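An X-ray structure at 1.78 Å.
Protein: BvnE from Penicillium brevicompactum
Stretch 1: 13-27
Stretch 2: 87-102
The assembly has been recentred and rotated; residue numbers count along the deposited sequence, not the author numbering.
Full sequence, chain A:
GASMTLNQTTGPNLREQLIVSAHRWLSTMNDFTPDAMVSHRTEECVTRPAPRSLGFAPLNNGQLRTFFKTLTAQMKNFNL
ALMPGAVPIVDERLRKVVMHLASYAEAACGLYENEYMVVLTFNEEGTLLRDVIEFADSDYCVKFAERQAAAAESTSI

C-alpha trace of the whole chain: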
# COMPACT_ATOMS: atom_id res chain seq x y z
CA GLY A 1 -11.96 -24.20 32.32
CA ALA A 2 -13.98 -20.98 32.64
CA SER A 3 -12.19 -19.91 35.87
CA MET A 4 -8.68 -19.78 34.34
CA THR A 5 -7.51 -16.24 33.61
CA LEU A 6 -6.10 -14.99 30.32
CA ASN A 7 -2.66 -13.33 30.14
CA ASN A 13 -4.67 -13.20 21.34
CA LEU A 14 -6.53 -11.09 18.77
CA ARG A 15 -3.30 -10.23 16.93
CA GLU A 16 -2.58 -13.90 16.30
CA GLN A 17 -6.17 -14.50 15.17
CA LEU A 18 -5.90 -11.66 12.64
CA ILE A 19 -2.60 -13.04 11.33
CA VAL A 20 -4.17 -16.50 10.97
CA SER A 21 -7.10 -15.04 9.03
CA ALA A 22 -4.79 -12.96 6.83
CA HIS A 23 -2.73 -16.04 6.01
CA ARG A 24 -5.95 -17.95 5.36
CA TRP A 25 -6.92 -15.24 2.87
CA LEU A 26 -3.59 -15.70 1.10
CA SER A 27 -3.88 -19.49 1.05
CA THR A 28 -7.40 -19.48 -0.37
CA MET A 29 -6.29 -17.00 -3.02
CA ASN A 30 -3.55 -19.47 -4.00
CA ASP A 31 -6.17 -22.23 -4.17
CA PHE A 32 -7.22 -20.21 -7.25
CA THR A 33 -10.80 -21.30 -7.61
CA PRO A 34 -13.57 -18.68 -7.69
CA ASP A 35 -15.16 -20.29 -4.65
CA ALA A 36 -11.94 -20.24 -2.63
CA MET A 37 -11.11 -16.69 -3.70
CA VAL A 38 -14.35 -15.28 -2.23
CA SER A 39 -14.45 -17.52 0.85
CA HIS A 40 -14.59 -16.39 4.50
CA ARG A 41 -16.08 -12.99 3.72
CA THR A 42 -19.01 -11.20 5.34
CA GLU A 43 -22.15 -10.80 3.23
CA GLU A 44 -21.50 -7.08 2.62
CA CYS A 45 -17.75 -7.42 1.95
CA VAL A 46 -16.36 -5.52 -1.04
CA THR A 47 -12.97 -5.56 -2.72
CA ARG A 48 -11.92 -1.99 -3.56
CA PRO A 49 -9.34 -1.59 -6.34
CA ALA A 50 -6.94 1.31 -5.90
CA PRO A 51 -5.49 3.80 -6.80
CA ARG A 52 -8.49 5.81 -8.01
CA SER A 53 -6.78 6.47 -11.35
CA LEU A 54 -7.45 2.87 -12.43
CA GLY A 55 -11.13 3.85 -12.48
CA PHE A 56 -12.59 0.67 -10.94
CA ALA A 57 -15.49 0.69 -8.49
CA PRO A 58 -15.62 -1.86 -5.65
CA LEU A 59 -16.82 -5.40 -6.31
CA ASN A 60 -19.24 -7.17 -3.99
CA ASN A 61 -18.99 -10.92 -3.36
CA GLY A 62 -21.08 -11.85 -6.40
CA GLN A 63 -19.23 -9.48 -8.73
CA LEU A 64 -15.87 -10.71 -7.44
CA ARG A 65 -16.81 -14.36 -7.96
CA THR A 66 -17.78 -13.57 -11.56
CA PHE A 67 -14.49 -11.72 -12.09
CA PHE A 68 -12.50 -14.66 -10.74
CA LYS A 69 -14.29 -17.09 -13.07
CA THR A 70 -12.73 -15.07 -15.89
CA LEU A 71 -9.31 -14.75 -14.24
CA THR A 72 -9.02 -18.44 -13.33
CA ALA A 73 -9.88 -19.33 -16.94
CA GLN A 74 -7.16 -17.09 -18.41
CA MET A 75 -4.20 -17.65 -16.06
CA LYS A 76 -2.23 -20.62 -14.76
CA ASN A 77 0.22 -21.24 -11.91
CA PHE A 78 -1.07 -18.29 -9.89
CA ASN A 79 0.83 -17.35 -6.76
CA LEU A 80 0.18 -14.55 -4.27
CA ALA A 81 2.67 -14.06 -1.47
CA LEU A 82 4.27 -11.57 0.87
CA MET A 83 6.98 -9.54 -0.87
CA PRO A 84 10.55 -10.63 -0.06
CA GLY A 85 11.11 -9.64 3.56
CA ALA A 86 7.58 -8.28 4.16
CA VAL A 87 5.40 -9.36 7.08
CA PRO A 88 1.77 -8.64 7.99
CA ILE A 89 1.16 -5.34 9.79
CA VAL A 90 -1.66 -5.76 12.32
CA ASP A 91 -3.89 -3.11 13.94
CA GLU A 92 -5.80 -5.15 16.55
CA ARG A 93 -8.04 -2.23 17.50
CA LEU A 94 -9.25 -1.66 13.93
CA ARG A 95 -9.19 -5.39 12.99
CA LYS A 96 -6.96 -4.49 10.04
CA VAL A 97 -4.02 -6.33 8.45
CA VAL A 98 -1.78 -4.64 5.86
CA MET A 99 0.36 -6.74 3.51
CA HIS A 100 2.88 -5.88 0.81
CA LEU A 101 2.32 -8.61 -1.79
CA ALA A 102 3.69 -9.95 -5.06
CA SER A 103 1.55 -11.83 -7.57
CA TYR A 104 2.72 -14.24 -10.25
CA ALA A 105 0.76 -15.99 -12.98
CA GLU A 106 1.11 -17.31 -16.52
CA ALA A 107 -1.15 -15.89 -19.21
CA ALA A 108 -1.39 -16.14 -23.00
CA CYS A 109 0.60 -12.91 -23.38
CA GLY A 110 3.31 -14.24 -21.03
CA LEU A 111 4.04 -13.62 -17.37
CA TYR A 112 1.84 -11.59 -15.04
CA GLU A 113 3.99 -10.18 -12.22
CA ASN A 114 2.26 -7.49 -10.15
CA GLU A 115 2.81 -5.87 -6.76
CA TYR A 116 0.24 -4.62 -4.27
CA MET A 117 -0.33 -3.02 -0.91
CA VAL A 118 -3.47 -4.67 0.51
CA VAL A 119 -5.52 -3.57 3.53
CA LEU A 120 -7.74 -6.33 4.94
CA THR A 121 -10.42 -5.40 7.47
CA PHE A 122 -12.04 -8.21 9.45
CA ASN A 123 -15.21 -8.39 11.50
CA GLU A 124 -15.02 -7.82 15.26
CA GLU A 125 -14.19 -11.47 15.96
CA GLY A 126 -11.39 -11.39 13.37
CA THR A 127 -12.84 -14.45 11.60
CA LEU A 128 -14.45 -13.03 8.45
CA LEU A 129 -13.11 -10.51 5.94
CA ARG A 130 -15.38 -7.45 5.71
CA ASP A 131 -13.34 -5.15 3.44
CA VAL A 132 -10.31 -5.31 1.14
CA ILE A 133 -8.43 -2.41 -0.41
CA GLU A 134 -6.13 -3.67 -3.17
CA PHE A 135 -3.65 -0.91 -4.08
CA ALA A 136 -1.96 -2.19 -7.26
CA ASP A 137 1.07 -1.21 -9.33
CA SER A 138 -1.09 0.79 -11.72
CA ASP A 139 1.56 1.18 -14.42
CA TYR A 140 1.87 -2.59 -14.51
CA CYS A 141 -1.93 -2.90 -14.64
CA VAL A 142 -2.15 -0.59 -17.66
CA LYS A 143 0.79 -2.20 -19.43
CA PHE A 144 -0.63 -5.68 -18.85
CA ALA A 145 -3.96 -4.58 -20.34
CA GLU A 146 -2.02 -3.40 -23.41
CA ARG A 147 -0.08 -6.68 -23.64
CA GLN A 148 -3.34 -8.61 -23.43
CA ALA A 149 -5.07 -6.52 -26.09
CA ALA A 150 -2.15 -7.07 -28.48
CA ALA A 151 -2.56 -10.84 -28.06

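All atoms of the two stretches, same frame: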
# COMPACT_ATOMS: atom_id res chain seq x y z
N ASN A 13 -5.49 -12.93 22.51
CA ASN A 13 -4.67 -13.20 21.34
C ASN A 13 -5.39 -12.81 20.04
O ASN A 13 -5.49 -13.61 19.09
CB ASN A 13 -4.26 -14.68 21.29
CG ASN A 13 -3.47 -15.12 22.53
OD1 ASN A 13 -3.92 -15.98 23.29
ND2 ASN A 13 -2.29 -14.54 22.73
N LEU A 14 -5.88 -11.57 19.99
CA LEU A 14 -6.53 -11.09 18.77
C LEU A 14 -5.53 -10.86 17.64
O LEU A 14 -5.85 -11.10 16.47
CB LEU A 14 -7.30 -9.81 19.07
CG LEU A 14 -8.09 -9.30 17.87
CD1 LEU A 14 -9.28 -10.20 17.59
CD2 LEU A 14 -8.55 -7.89 18.17
N ARG A 15 -4.32 -10.40 17.96
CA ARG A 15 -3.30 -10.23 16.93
C ARG A 15 -3.04 -11.55 16.21
O ARG A 15 -2.97 -11.60 14.97
CB ARG A 15 -2.01 -9.69 17.53
CG ARG A 15 -0.89 -9.58 16.51
CD ARG A 15 0.45 -9.18 17.13
NE ARG A 15 1.42 -8.83 16.09
CZ ARG A 15 1.52 -7.62 15.57
NH1 ARG A 15 0.72 -6.64 15.99
NH2 ARG A 15 2.42 -7.38 14.61
N GLU A 16 -2.87 -12.64 16.96
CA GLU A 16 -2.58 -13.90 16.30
C GLU A 16 -3.76 -14.37 15.46
O GLU A 16 -3.58 -14.89 14.36
CB GLU A 16 -2.17 -14.96 17.34
CG GLU A 16 -0.90 -14.60 18.12
CD GLU A 16 -1.11 -13.51 19.17
OE1 GLU A 16 -2.27 -13.13 19.42
OE2 GLU A 16 -0.11 -13.02 19.74
N GLN A 17 -4.99 -14.16 15.95
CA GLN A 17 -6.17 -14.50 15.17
C GLN A 17 -6.21 -13.73 13.85
O GLN A 17 -6.57 -14.30 12.81
CB GLN A 17 -7.44 -14.21 15.97
CG GLN A 17 -8.72 -14.32 15.14
CD GLN A 17 -9.05 -15.75 14.74
OE1 GLN A 17 -9.77 -16.45 15.46
NE2 GLN A 17 -8.54 -16.19 13.60
N LEU A 18 -5.87 -12.44 13.88
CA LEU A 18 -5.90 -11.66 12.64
C LEU A 18 -4.82 -12.12 11.67
O LEU A 18 -5.04 -12.17 10.45
CB LEU A 18 -5.75 -10.17 12.96
CG LEU A 18 -6.97 -9.54 13.67
CD1 LEU A 18 -6.60 -8.21 14.35
CD2 LEU A 18 -8.13 -9.32 12.68
N ILE A 19 -3.65 -12.51 12.20
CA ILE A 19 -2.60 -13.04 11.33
C ILE A 19 -3.02 -14.36 10.72
O ILE A 19 -2.80 -14.60 9.53
CB ILE A 19 -1.28 -13.15 12.13
CG1 ILE A 19 -0.75 -11.75 12.44
CG2 ILE A 19 -0.25 -14.00 11.35
CD1 ILE A 19 0.51 -11.71 13.29
N VAL A 20 -3.65 -15.24 11.51
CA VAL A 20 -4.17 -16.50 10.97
C VAL A 20 -5.20 -16.25 9.88
O VAL A 20 -5.17 -16.90 8.82
CB VAL A 20 -4.75 -17.37 12.11
CG1 VAL A 20 -5.64 -18.46 11.55
CG2 VAL A 20 -3.61 -17.96 12.95
N SER A 21 -6.11 -15.30 10.08
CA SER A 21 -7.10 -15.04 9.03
C SER A 21 -6.49 -14.37 7.81
O SER A 21 -6.96 -14.60 6.69
CB SER A 21 -8.28 -14.22 9.55
OG SER A 21 -8.82 -14.79 10.72
N ALA A 22 -5.46 -13.53 7.99
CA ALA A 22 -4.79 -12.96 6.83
C ALA A 22 -4.05 -14.04 6.05
O ALA A 22 -4.07 -14.05 4.81
CB ALA A 22 -3.82 -11.86 7.26
N HIS A 23 -3.39 -14.97 6.74
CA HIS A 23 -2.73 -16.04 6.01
C HIS A 23 -3.75 -16.98 5.38
O HIS A 23 -3.49 -17.53 4.30
CB HIS A 23 -1.78 -16.80 6.94
CG HIS A 23 -0.47 -16.10 7.14
ND1 HIS A 23 0.41 -15.86 6.10
CD2 HIS A 23 0.10 -15.57 8.25
CE1 HIS A 23 1.46 -15.21 6.57
NE2 HIS A 23 1.30 -15.02 7.86
N ARG A 24 -4.92 -17.16 6.00
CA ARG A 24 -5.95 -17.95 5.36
C ARG A 24 -6.42 -17.29 4.07
O ARG A 24 -6.67 -17.97 3.07
CB ARG A 24 -7.13 -18.18 6.30
CG ARG A 24 -8.24 -19.04 5.69
CD ARG A 24 -9.38 -19.22 6.67
NE ARG A 24 -9.93 -17.92 7.05
CZ ARG A 24 -10.88 -17.75 7.95
NH1 ARG A 24 -11.31 -16.53 8.24
NH2 ARG A 24 -11.41 -18.81 8.57
N TRP A 25 -6.55 -15.95 4.09
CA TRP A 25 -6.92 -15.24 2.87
C TRP A 25 -5.90 -15.48 1.77
O TRP A 25 -6.27 -15.73 0.61
CB TRP A 25 -7.08 -13.75 3.18
CG TRP A 25 -7.50 -12.94 1.99
CD1 TRP A 25 -8.76 -12.83 1.49
CD2 TRP A 25 -6.66 -12.12 1.16
NE1 TRP A 25 -8.77 -11.99 0.39
CE2 TRP A 25 -7.48 -11.55 0.17
CE3 TRP A 25 -5.28 -11.82 1.15
CZ2 TRP A 25 -6.99 -10.69 -0.82
CZ3 TRP A 25 -4.79 -10.97 0.16
CH2 TRP A 25 -5.64 -10.42 -0.80
N LEU A 26 -4.61 -15.42 2.10
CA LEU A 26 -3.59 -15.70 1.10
C LEU A 26 -3.69 -17.13 0.58
O LEU A 26 -3.56 -17.38 -0.62
CB LEU A 26 -2.19 -15.48 1.69
CG LEU A 26 -1.64 -14.06 1.84
CD1 LEU A 26 -0.20 -14.15 2.32
CD2 LEU A 26 -1.70 -13.26 0.53
N SER A 27 -3.90 -18.10 1.48
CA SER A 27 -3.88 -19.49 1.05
C SER A 27 -5.08 -19.82 0.18
O SER A 27 -4.96 -20.57 -0.79
CB SER A 27 -3.81 -20.43 2.26
OG SER A 27 -5.07 -20.48 2.90
N VAL A 87 6.23 -8.60 6.15
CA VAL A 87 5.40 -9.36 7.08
C VAL A 87 4.08 -8.63 7.26
O VAL A 87 3.96 -7.43 6.97
CB VAL A 87 6.10 -9.57 8.45
CG1 VAL A 87 7.43 -10.32 8.27
CG2 VAL A 87 6.30 -8.24 9.18
N PRO A 88 3.05 -9.32 7.76
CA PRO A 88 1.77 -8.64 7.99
C PRO A 88 1.88 -7.58 9.08
O PRO A 88 2.52 -7.78 10.12
CB PRO A 88 0.83 -9.78 8.41
CG PRO A 88 1.46 -11.01 7.83
CD PRO A 88 2.94 -10.78 7.94
N ILE A 89 1.22 -6.45 8.85
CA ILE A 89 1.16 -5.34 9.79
C ILE A 89 -0.25 -5.36 10.36
O ILE A 89 -1.21 -5.31 9.60
CB ILE A 89 1.44 -4.01 9.09
CG1 ILE A 89 2.79 -4.06 8.38
CG2 ILE A 89 1.37 -2.85 10.08
CD1 ILE A 89 3.01 -2.90 7.44
N VAL A 90 -0.37 -5.45 11.69
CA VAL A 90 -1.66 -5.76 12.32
C VAL A 90 -2.07 -4.63 13.25
O VAL A 90 -1.34 -4.32 14.21
CB VAL A 90 -1.61 -7.09 13.09
CG1 VAL A 90 -2.99 -7.41 13.67
CG2 VAL A 90 -1.14 -8.21 12.17
N ASP A 91 -3.26 -4.06 13.02
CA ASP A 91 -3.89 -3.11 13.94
C ASP A 91 -5.04 -3.86 14.62
O ASP A 91 -6.13 -3.97 14.05
CB ASP A 91 -4.38 -1.86 13.21
CG ASP A 91 -4.92 -0.78 14.17
OD1 ASP A 91 -5.27 -1.10 15.32
OD2 ASP A 91 -5.01 0.41 13.77
N GLU A 92 -4.79 -4.37 15.83
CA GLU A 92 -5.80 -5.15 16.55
C GLU A 92 -7.06 -4.33 16.80
O GLU A 92 -8.17 -4.85 16.72
CB GLU A 92 -5.25 -5.62 17.89
CG GLU A 92 -4.44 -6.87 17.85
CD GLU A 92 -4.05 -7.33 19.25
OE1 GLU A 92 -2.85 -7.27 19.59
OE2 GLU A 92 -4.96 -7.72 20.02
N ARG A 93 -6.89 -3.05 17.15
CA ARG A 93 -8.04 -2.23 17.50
C ARG A 93 -8.99 -2.07 16.32
O ARG A 93 -10.22 -2.14 16.48
CB ARG A 93 -7.57 -0.86 18.00
CG ARG A 93 -8.73 0.08 18.31
CD ARG A 93 -8.28 1.28 19.14
NE ARG A 93 -9.39 2.21 19.32
CZ ARG A 93 -10.15 2.28 20.41
NH1 ARG A 93 -11.15 3.16 20.47
NH2 ARG A 93 -9.91 1.47 21.43
N LEU A 94 -8.45 -1.84 15.13
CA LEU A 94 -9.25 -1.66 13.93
C LEU A 94 -9.55 -2.96 13.19
O LEU A 94 -10.27 -2.92 12.18
CB LEU A 94 -8.54 -0.68 12.98
CG LEU A 94 -8.23 0.70 13.57
CD1 LEU A 94 -7.69 1.63 12.51
CD2 LEU A 94 -9.48 1.30 14.22
N ARG A 95 -9.03 -4.09 13.66
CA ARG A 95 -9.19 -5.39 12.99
C ARG A 95 -8.65 -5.34 11.56
O ARG A 95 -9.23 -5.92 10.64
CB ARG A 95 -10.65 -5.85 12.97
CG ARG A 95 -11.08 -6.69 14.16
CD ARG A 95 -10.96 -5.91 15.42
NE ARG A 95 -11.67 -6.51 16.54
CZ ARG A 95 -11.71 -5.95 17.73
NH1 ARG A 95 -12.38 -6.52 18.74
NH2 ARG A 95 -11.05 -4.82 17.93
N LYS A 96 -7.52 -4.65 11.37
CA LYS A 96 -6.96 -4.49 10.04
C LYS A 96 -5.61 -5.19 9.95
O LYS A 96 -4.85 -5.23 10.92
CB LYS A 96 -6.81 -3.03 9.67
CG LYS A 96 -8.16 -2.35 9.45
CD LYS A 96 -7.97 -0.92 9.01
CE LYS A 96 -9.28 -0.15 9.11
NZ LYS A 96 -10.23 -0.44 7.98
N VAL A 97 -5.33 -5.75 8.77
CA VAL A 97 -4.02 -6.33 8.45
C VAL A 97 -3.56 -5.77 7.12
O VAL A 97 -4.29 -5.87 6.12
CB VAL A 97 -4.06 -7.87 8.39
CG1 VAL A 97 -2.65 -8.42 8.05
CG2 VAL A 97 -4.56 -8.44 9.71
N VAL A 98 -2.36 -5.20 7.08
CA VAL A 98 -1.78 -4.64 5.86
C VAL A 98 -0.67 -5.57 5.37
O VAL A 98 0.16 -6.00 6.17
CB VAL A 98 -1.25 -3.22 6.10
CG1 VAL A 98 -0.61 -2.66 4.82
CG2 VAL A 98 -2.39 -2.32 6.58
N MET A 99 -0.65 -5.86 4.07
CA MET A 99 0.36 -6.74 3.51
C MET A 99 0.87 -6.21 2.18
O MET A 99 0.10 -5.84 1.30
CB MET A 99 -0.17 -8.17 3.31
CG MET A 99 -0.45 -8.86 4.65
SD MET A 99 -0.93 -10.58 4.46
CE MET A 99 -2.49 -10.41 3.60
N HIS A 100 2.19 -6.21 2.05
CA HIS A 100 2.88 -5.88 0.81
C HIS A 100 3.09 -7.18 0.05
O HIS A 100 3.80 -8.07 0.53
CB HIS A 100 4.20 -5.20 1.16
CG HIS A 100 4.90 -4.56 -0.00
ND1 HIS A 100 6.21 -4.15 0.07
CD2 HIS A 100 4.47 -4.26 -1.25
CE1 HIS A 100 6.57 -3.62 -1.09
NE2 HIS A 100 5.53 -3.67 -1.91
N LEU A 101 2.46 -7.32 -1.11
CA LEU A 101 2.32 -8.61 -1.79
C LEU A 101 2.87 -8.56 -3.21
O LEU A 101 2.83 -7.53 -3.87
CB LEU A 101 0.85 -9.06 -1.87
CG LEU A 101 0.07 -9.20 -0.57
CD1 LEU A 101 -1.38 -9.61 -0.85
CD2 LEU A 101 0.73 -10.20 0.39
N ALA A 102 3.34 -9.72 -3.67
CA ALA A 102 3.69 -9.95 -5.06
C ALA A 102 2.78 -11.03 -5.63
O ALA A 102 2.51 -12.04 -4.97
CB ALA A 102 5.15 -10.39 -5.20
O HOH W 1 -1.05 -6.22 18.32

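Helix 14-27 packs across a β-hairpin in a largely apolar contact that buries 784 Å² in total, with a polar, water-linked site near the N-terminal end of the helix. The hairpin is held by paired backbone hydrogen bonds between Ile 89 and Val 98 and between Asp 91 and Lys 96, and strand 96-102 runs at 51° to the helix. Alternation along the strands turns Val 90, Val 97, Met 99 and Leu 101 toward the helix, whereas Ile 89 and Lys 96 point away.

Leu 18 has the largest covered area on the helix, 88 Å², its CD1 lying 3.8 Å from Val 90 CG1, while Ile 19 CG1 approaches Val 90 CG2 at 3.6 Å. Ala 22 CB lies 3.7 Å from Val 97 CG1. Farther along, Met 99 CE sits among Ala 22, Trp 25 and Leu 26, 4.0 Å from Trp 25 CE3, and Leu 101 CD1 meets the indole edge at Trp 25 CZ3 (3.8 Å).

At the other end, Arg 15 NH1 donates to water 1 (3.0 Å from its O), which in turn donates to Glu 92 OE1 at a short 2.4 Å from that same O. Nearby, Leu 14 CD2 lies over one face of the Arg 95 guanidinium, 3.7 Å from Arg 95 CZ.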